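Local atomic coordinates of beta-1,3-xylanase (Alcaligenes sp., PDB entry 2COV), a protein that binds beta-1,3-xylan as the family 31 carbohydrate-binding module of a xylanase, probably helping to hold the enzyme on its polysaccharide substrate. Residues A[37-42]-A[69-74]; A[22-27]-A[54-59]. One frame throughout, in Å; residues are numbered along the deposited sequence.

Overall arrangement
Interactions 1 and 2 are both antiparallel strand pairs, and their centres lie about 9 Å apart near the middle of this all-beta module. Their segments alternate along the chain: strand 22-28, then 37-41, 54-60 and 66-75. In the sheet, strand 44-51 separates 54-60 from 37-41, so the sheet links the two pairs, while their inward side chains also touch directly. Val25 CG1 meets Val39 CG1 at 3.5 Å, Phe71 CE1 lies 3.6 Å from Phe55 CB, and Phe59 CZ lies 3.3 Å from Val39 O. This is consistent with the immunoglobulin-like beta-sandwich expected of the E-set clan, with the two pairs probably contributing facing walls of one largely apolar interior.

Interaction 1 of 2, residues A[37-42]-A[69-74]; sequences NYVCLN and LTFKVE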
loop_
_atom_site.group_PDB
_atom_site.type_symbol
_atom_site.label_atom_id
_atom_site.label_comp_id
_atom_site.label_asym_id
_atom_site.label_seq_id
_atom_site.Cartn_x
_atom_site.Cartn_y
_atom_site.Cartn_z
ATOM N N ASN A 37 -4.781 0.059 16.748
ATOM C CA ASN A 37 -5.075 -1.188 16.028
ATOM C C ASN A 37 -6.297 -1.002 15.182
ATOM O O ASN A 37 -7.211 -0.264 15.562
ATOM C CB ASN A 37 -5.256 -2.368 17.007
ATOM C CG ASN A 37 -6.634 -2.388 17.652
ATOM O OD1 ASN A 37 -7.516 -3.081 17.156
ATOM N ND2 ASN A 37 -6.835 -1.593 18.733
ATOM N N TYR A 38 -6.341 -1.700 14.060
ATOM C CA TYR A 38 -7.528 -1.739 13.208
ATOM C C TYR A 38 -7.888 -3.173 12.897
ATOM O O TYR A 38 -7.021 -3.974 12.608
ATOM C CB TYR A 38 -7.351 -0.971 11.905
ATOM C CG TYR A 38 -7.280 0.528 12.083
ATOM C CD1 TYR A 38 -6.097 1.156 12.350
ATOM C CD2 TYR A 38 -8.417 1.303 11.999
ATOM C CE1 TYR A 38 -6.042 2.512 12.604
ATOM C CE2 TYR A 38 -8.398 2.633 12.213
ATOM C CZ TYR A 38 -7.223 3.238 12.547
ATOM O OH TYR A 38 -7.174 4.594 12.794
ATOM N N VAL A 39 -9.190 -3.416 12.928
ATOM C CA VAL A 39 -9.769 -4.644 12.449
ATOM C C VAL A 39 -10.571 -4.281 11.209
ATOM O O VAL A 39 -11.309 -3.329 11.220
ATOM C CB VAL A 39 -10.666 -5.215 13.562
ATOM C CG1 VAL A 39 -11.259 -6.458 13.096
ATOM C CG2 VAL A 39 -9.873 -5.430 14.869
ATOM N N CYS A 40 -10.464 -5.099 10.162
ATOM C CA CYS A 40 -11.111 -4.768 8.882
ATOM C C CYS A 40 -11.768 -5.988 8.273
ATOM O O CYS A 40 -11.307 -7.138 8.431
ATOM C CB CYS A 40 -10.109 -4.247 7.842
ATOM S SG CYS A 40 -8.802 -3.194 8.491
ATOM N N LEU A 41 -12.831 -5.696 7.530
ATOM C CA LEU A 41 -13.527 -6.712 6.723
ATOM C C LEU A 41 -13.594 -6.137 5.315
ATOM O O LEU A 41 -14.163 -5.062 5.100
ATOM C CB LEU A 41 -14.972 -6.905 7.253
ATOM C CG LEU A 41 -15.711 -8.067 6.665
ATOM C CD1 LEU A 41 -15.202 -9.348 7.234
ATOM C CD2 LEU A 41 -17.255 -7.962 6.886
ATOM N N ASN A 42 -13.012 -6.846 4.366
ATOM C CA ASN A 42 -12.935 -6.352 3.018
ATOM C C ASN A 42 -12.398 -4.931 2.921
ATOM O O ASN A 42 -12.841 -4.089 2.088
ATOM C CB ASN A 42 -14.282 -6.448 2.254
ATOM C CG ASN A 42 -14.668 -7.838 1.865
ATOM O OD1 ASN A 42 -13.883 -8.801 2.028
ATOM N ND2 ASN A 42 -15.873 -8.002 1.366
ATOM N N LEU A 69 -10.245 -10.784 5.878
ATOM C CA LEU A 69 -10.015 -10.177 7.213
ATOM C C LEU A 69 -8.685 -9.492 7.218
ATOM O O LEU A 69 -7.699 -10.040 6.690
ATOM C CB LEU A 69 -9.996 -11.295 8.277
ATOM C CG LEU A 69 -11.146 -12.316 8.301
ATOM C CD1 LEU A 69 -11.022 -13.227 9.538
ATOM C CD2 LEU A 69 -12.486 -11.606 8.223
ATOM N N THR A 70 -8.582 -8.359 7.896
ATOM C CA THR A 70 -7.270 -7.737 8.115
ATOM C C THR A 70 -7.201 -7.249 9.552
ATOM O O THR A 70 -8.158 -6.774 10.133
ATOM C CB THR A 70 -7.079 -6.494 7.220
ATOM O OG1 THR A 70 -7.248 -6.880 5.845
ATOM C CG2 THR A 70 -5.744 -5.810 7.364
ATOM N N PHE A 71 -5.991 -7.435 10.100
ATOM C CA PHE A 71 -5.660 -6.873 11.397
ATOM C C PHE A 71 -4.390 -6.087 11.232
ATOM O O PHE A 71 -3.390 -6.587 10.685
ATOM C CB PHE A 71 -5.429 -7.959 12.442
ATOM C CG PHE A 71 -5.142 -7.436 13.827
ATOM C CD1 PHE A 71 -6.044 -6.606 14.450
ATOM C CD2 PHE A 71 -3.994 -7.699 14.508
ATOM C CE1 PHE A 71 -5.806 -6.047 15.696
ATOM C CE2 PHE A 71 -3.743 -7.203 15.774
ATOM C CZ PHE A 71 -4.627 -6.378 16.339
ATOM N N LYS A 72 -4.463 -4.822 11.612
ATOM C CA LYS A 72 -3.337 -3.907 11.590
ATOM C C LYS A 72 -3.024 -3.447 12.996
ATOM O O LYS A 72 -3.918 -3.066 13.720
ATOM C CB LYS A 72 -3.632 -2.653 10.741
ATOM C CG LYS A 72 -4.316 -2.864 9.449
ATOM C CD LYS A 72 -4.441 -1.611 8.637
ATOM C CE LYS A 72 -5.183 -1.820 7.335
ATOM N NZ LYS A 72 -5.326 -0.572 6.553
ATOM N N VAL A 73 -1.762 -3.491 13.379
ATOM C CA VAL A 73 -1.424 -3.170 14.736
ATOM C C VAL A 73 -0.132 -2.429 14.875
ATOM O O VAL A 73 0.870 -2.782 14.238
ATOM C CB VAL A 73 -1.469 -4.456 15.615
ATOM C CG1 VAL A 73 -0.398 -5.511 15.248
ATOM C CG2 VAL A 73 -1.384 -4.100 17.104
ATOM N N GLU A 74 -0.119 -1.404 15.712
ATOM C CA GLU A 74 1.097 -0.659 16.097
ATOM C C GLU A 74 2.004 -1.574 16.862
ATOM O O GLU A 74 1.586 -2.362 17.678
ATOM C CB GLU A 74 0.643 0.507 16.977
ATOM C CG GLU A 74 1.676 1.545 17.227
ATOM C CD GLU A 74 2.699 1.198 18.306
ATOM O OE1 GLU A 74 2.346 0.690 19.396
ATOM O OE2 GLU A 74 3.912 1.504 18.042
#
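The Phe71 ring reaches over to strand 37-41, meeting Val39 and Asn37 with its edge: Val39 CG2 lies near the ring plane, 4.0 Å from Phe71 CD1, and Asn37 OD1 lies near it too, 3.7 Å from Phe71 CE1. Phe71 CG stands anti to the backbone N (chi1 -177°), the turn that starts the ring toward that strand. The Asn37 amide is turned 44° against the ring, and its ND2 is held by Gly48 O. Tyr38 O approaches the ring obliquely, 3.4 Å from Phe71 CD1. Further rings, those of His27, Trp32 and Phe55, also meet Phe71, at inclined planes. An alanine at Phe71 would probably open a gap among these three aromatics and leave Val39 CG2 without its neighbour on the adjoining strand.

On the same side of the sheet, Leu41 CD1 packs 3.7 Å from Leu69 CD2. The opposite side carries Tyr38, Cys40, Thr70 and Lys72. Here Cys40 CB lies 3.8 Å from Thr70 CB, and the extended Lys72 chain passes CE within 4.0 Å of Cys40 SG, which is disulfide-bonded to Cys45. Thr70 OG1 is hydrogen-bonded to Asp85, and Tyr38 OH to Trp36 of the second subunit.

Two hydrogen-bonded pairs, Tyr38 with Lys72 and Cys40 with Thr70, join the backbones. Lys72 N donates to Tyr38 O at 2.9 Å. The chemistry thus divides by face: mostly aromatic and aliphatic groups, with the Asn37 amide tied to Gly48 among them, close the module's interior, while the other face places a disulfide, polar links and a subunit contact around the same backbone bonds.

Interaction 2 of 2, residues A[22-27]-A[54-59]; sequences EIEVYH and AFRKTF
Glu24 and Arg56 face each other diagonally across two antiparallel strands, 22-28 and 54-60, in a fold consistent with an immunoglobulin-like beta-sandwich. Backbone bonds set the register. Ile23 with Phe59, Val25 with Lys57 and His27 with Phe55 are hydrogen-bonded pairs, each made by two N-H...O bonds.

Apolar contacts gather on the buried face. Val25 CG2 approaches Phe59 CD1 to 3.9 Å, and Ile23 CG2 lies 4.0 Å from Phe59 CB. Phe59 also packs on Val39 and Leu41, tying this pair to strand 37-41.

Charged and polar groups occupy the other face, beside Tyr26, whose CD1 is 4.3 Å from Ala54 CB. Glu24 is extended, with CG anti to its backbone N (chi1 176°), and its OE1 comes to the edge of the Arg56 guanidinium in a salt bridge. The bond from Arg56 NH2 to that oxygen is weak at 3.4 Å, the carboxylate and guanidinium planes standing 49° apart. Glu24 OE2 meanwhile lies against the aliphatic part of the arginine, 3.3 Å from Arg56 CD. Both groups have further anchors: OE1 accepts from Asn16 ND2, while Arg56 NE reaches Ser51 O and NH2 reaches Asn96 O. The second carboxylate oxygen is bridged to the neighbouring strand: one water donates to Glu24 OE2 at 2.8 Å and also hydrogen-bonds Thr58 OG1 at 2.9 Å.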
loop_
_atom_site.group_PDB
_atom_site.type_symbol
_atom_site.label_atom_id
_atom_site.label_comp_id
_atom_site.label_asym_id
_atom_site.label_seq_id
_atom_site.Cartn_x
_atom_site.Cartn_y
_atom_site.Cartn_z
ATOM N N GLU A 22 -24.244 -10.248 11.144
ATOM C CA GLU A 22 -23.101 -9.627 11.831
ATOM C C GLU A 22 -22.005 -10.666 12.140
ATOM O O GLU A 22 -22.252 -11.740 12.694
ATOM C CB GLU A 22 -23.521 -8.948 13.150
ATOM C CG GLU A 22 -24.170 -7.519 12.962
ATOM C CD GLU A 22 -24.211 -6.704 14.237
ATOM O OE1 GLU A 22 -24.384 -5.455 14.046
ATOM O OE2 GLU A 22 -24.080 -7.321 15.359
ATOM N N ILE A 23 -20.780 -10.275 11.818
ATOM C CA ILE A 23 -19.557 -11.047 12.062
ATOM C C ILE A 23 -18.672 -10.229 12.996
ATOM O O ILE A 23 -18.593 -9.036 12.829
ATOM C CB ILE A 23 -18.825 -11.348 10.725
ATOM C CG1 ILE A 23 -17.659 -12.313 10.941
ATOM C CG2 ILE A 23 -18.363 -10.075 10.042
ATOM C CD1 ILE A 23 -16.974 -12.670 9.650
ATOM N N GLU A 24 -18.058 -10.888 13.990
ATOM C CA GLU A 24 -17.039 -10.227 14.807
ATOM C C GLU A 24 -15.710 -10.789 14.315
ATOM O O GLU A 24 -15.473 -11.977 14.372
ATOM C CB GLU A 24 -17.256 -10.571 16.275
ATOM C CG GLU A 24 -16.142 -9.961 17.165
ATOM C CD GLU A 24 -16.300 -10.245 18.622
ATOM O OE1 GLU A 24 -16.267 -11.413 18.987
ATOM O OE2 GLU A 24 -16.375 -9.322 19.400
ATOM N N VAL A 25 -14.834 -9.901 13.955
ATOM C CA VAL A 25 -13.465 -10.237 13.523
ATOM C C VAL A 25 -12.563 -9.958 14.686
ATOM O O VAL A 25 -12.716 -8.954 15.382
ATOM C CB VAL A 25 -13.060 -9.419 12.294
ATOM C CG1 VAL A 25 -11.641 -9.711 11.881
ATOM C CG2 VAL A 25 -14.055 -9.648 11.126
ATOM N N TYR A 26 -11.638 -10.839 14.985
ATOM C CA TYR A 26 -10.734 -10.620 16.104
ATOM C C TYR A 26 -9.355 -11.203 15.863
ATOM O O TYR A 26 -9.115 -12.053 15.041
ATOM C CB TYR A 26 -11.317 -11.205 17.381
ATOM C CG TYR A 26 -11.419 -12.732 17.407
ATOM C CD1 TYR A 26 -10.352 -13.514 17.801
ATOM C CD2 TYR A 26 -12.613 -13.391 17.085
ATOM C CE1 TYR A 26 -10.444 -14.900 17.840
ATOM C CE2 TYR A 26 -12.692 -14.750 17.138
ATOM C CZ TYR A 26 -11.631 -15.516 17.493
ATOM O OH TYR A 26 -11.753 -16.908 17.561
ATOM N N HIS A 27 -8.404 -10.651 16.631
ATOM C CA HIS A 27 -7.084 -11.190 16.742
ATOM C C HIS A 27 -6.714 -11.258 18.237
ATOM O O HIS A 27 -6.703 -10.248 18.928
ATOM C CB HIS A 27 -6.005 -10.400 16.010
ATOM C CG HIS A 27 -4.790 -11.222 15.671
ATOM N ND1 HIS A 27 -4.045 -11.880 16.634
ATOM C CD2 HIS A 27 -4.290 -11.620 14.468
ATOM C CE1 HIS A 27 -3.099 -12.599 16.021
ATOM N NE2 HIS A 27 -3.216 -12.457 14.697
ATOM N N ALA A 54 -8.400 -10.210 23.284
ATOM C CA ALA A 54 -8.377 -10.093 21.846
ATOM C C ALA A 54 -8.819 -8.697 21.458
ATOM O O ALA A 54 -9.673 -8.072 22.117
ATOM C CB ALA A 54 -9.310 -11.137 21.208
ATOM N N PHE A 55 -8.318 -8.277 20.318
ATOM C CA PHE A 55 -8.751 -7.080 19.636
ATOM C C PHE A 55 -9.900 -7.430 18.746
ATOM O O PHE A 55 -9.740 -8.360 17.962
ATOM C CB PHE A 55 -7.622 -6.470 18.825
ATOM C CG PHE A 55 -6.444 -6.010 19.681
ATOM C CD1 PHE A 55 -5.400 -6.850 19.928
ATOM C CD2 PHE A 55 -6.420 -4.725 20.170
ATOM C CE1 PHE A 55 -4.321 -6.423 20.703
ATOM C CE2 PHE A 55 -5.353 -4.288 20.984
ATOM C CZ PHE A 55 -4.325 -5.147 21.203
ATOM N N ARG A 56 -11.029 -6.715 18.780
ATOM C CA ARG A 56 -12.225 -7.210 18.159
ATOM C C ARG A 56 -13.134 -6.102 17.669
ATOM O O ARG A 56 -13.152 -5.015 18.276
ATOM C CB ARG A 56 -12.947 -8.116 19.060
ATOM C CG ARG A 56 -13.364 -7.662 20.360
ATOM C CD ARG A 56 -13.782 -9.065 21.385
ATOM N NE ARG A 56 -12.959 -9.815 22.300
ATOM C CZ ARG A 56 -13.119 -11.105 22.352
ATOM N NH1 ARG A 56 -12.418 -11.833 23.149
ATOM N NH2 ARG A 56 -13.992 -11.743 21.448
ATOM N N LYS A 57 -13.858 -6.341 16.563
ATOM C CA LYS A 57 -14.849 -5.426 16.083
ATOM C C LYS A 57 -15.880 -6.194 15.264
ATOM O O LYS A 57 -15.555 -7.212 14.675
ATOM C CB LYS A 57 -14.244 -4.290 15.238
ATOM C CG LYS A 57 -15.057 -2.953 15.257
ATOM C CD LYS A 57 -14.980 -2.292 16.601
ATOM C CE LYS A 57 -15.833 -1.012 16.603
ATOM N NZ LYS A 57 -16.172 -0.496 17.890
ATOM N N THR A 58 -17.119 -5.701 15.244
ATOM C CA THR A 58 -18.206 -6.308 14.489
ATOM C C THR A 58 -18.568 -5.500 13.248
ATOM O O THR A 58 -18.459 -4.259 13.200
ATOM C CB THR A 58 -19.432 -6.495 15.417
ATOM O OG1 THR A 58 -19.039 -7.318 16.559
ATOM C CG2 THR A 58 -20.598 -7.064 14.714
ATOM N N PHE A 59 -19.032 -6.229 12.221
ATOM C CA PHE A 59 -19.336 -5.701 10.899
ATOM C C PHE A 59 -20.580 -6.375 10.362
ATOM O O PHE A 59 -20.921 -7.474 10.760
ATOM C CB PHE A 59 -18.192 -6.097 9.932
ATOM C CG PHE A 59 -16.836 -5.579 10.339
ATOM C CD1 PHE A 59 -16.063 -6.285 11.209
ATOM C CD2 PHE A 59 -16.366 -4.406 9.855
ATOM C CE1 PHE A 59 -14.830 -5.790 11.609
ATOM C CE2 PHE A 59 -15.124 -3.932 10.201
ATOM C CZ PHE A 59 -14.367 -4.632 11.096
HETATM O O HOH W 1 -16.876 -6.793 18.420
#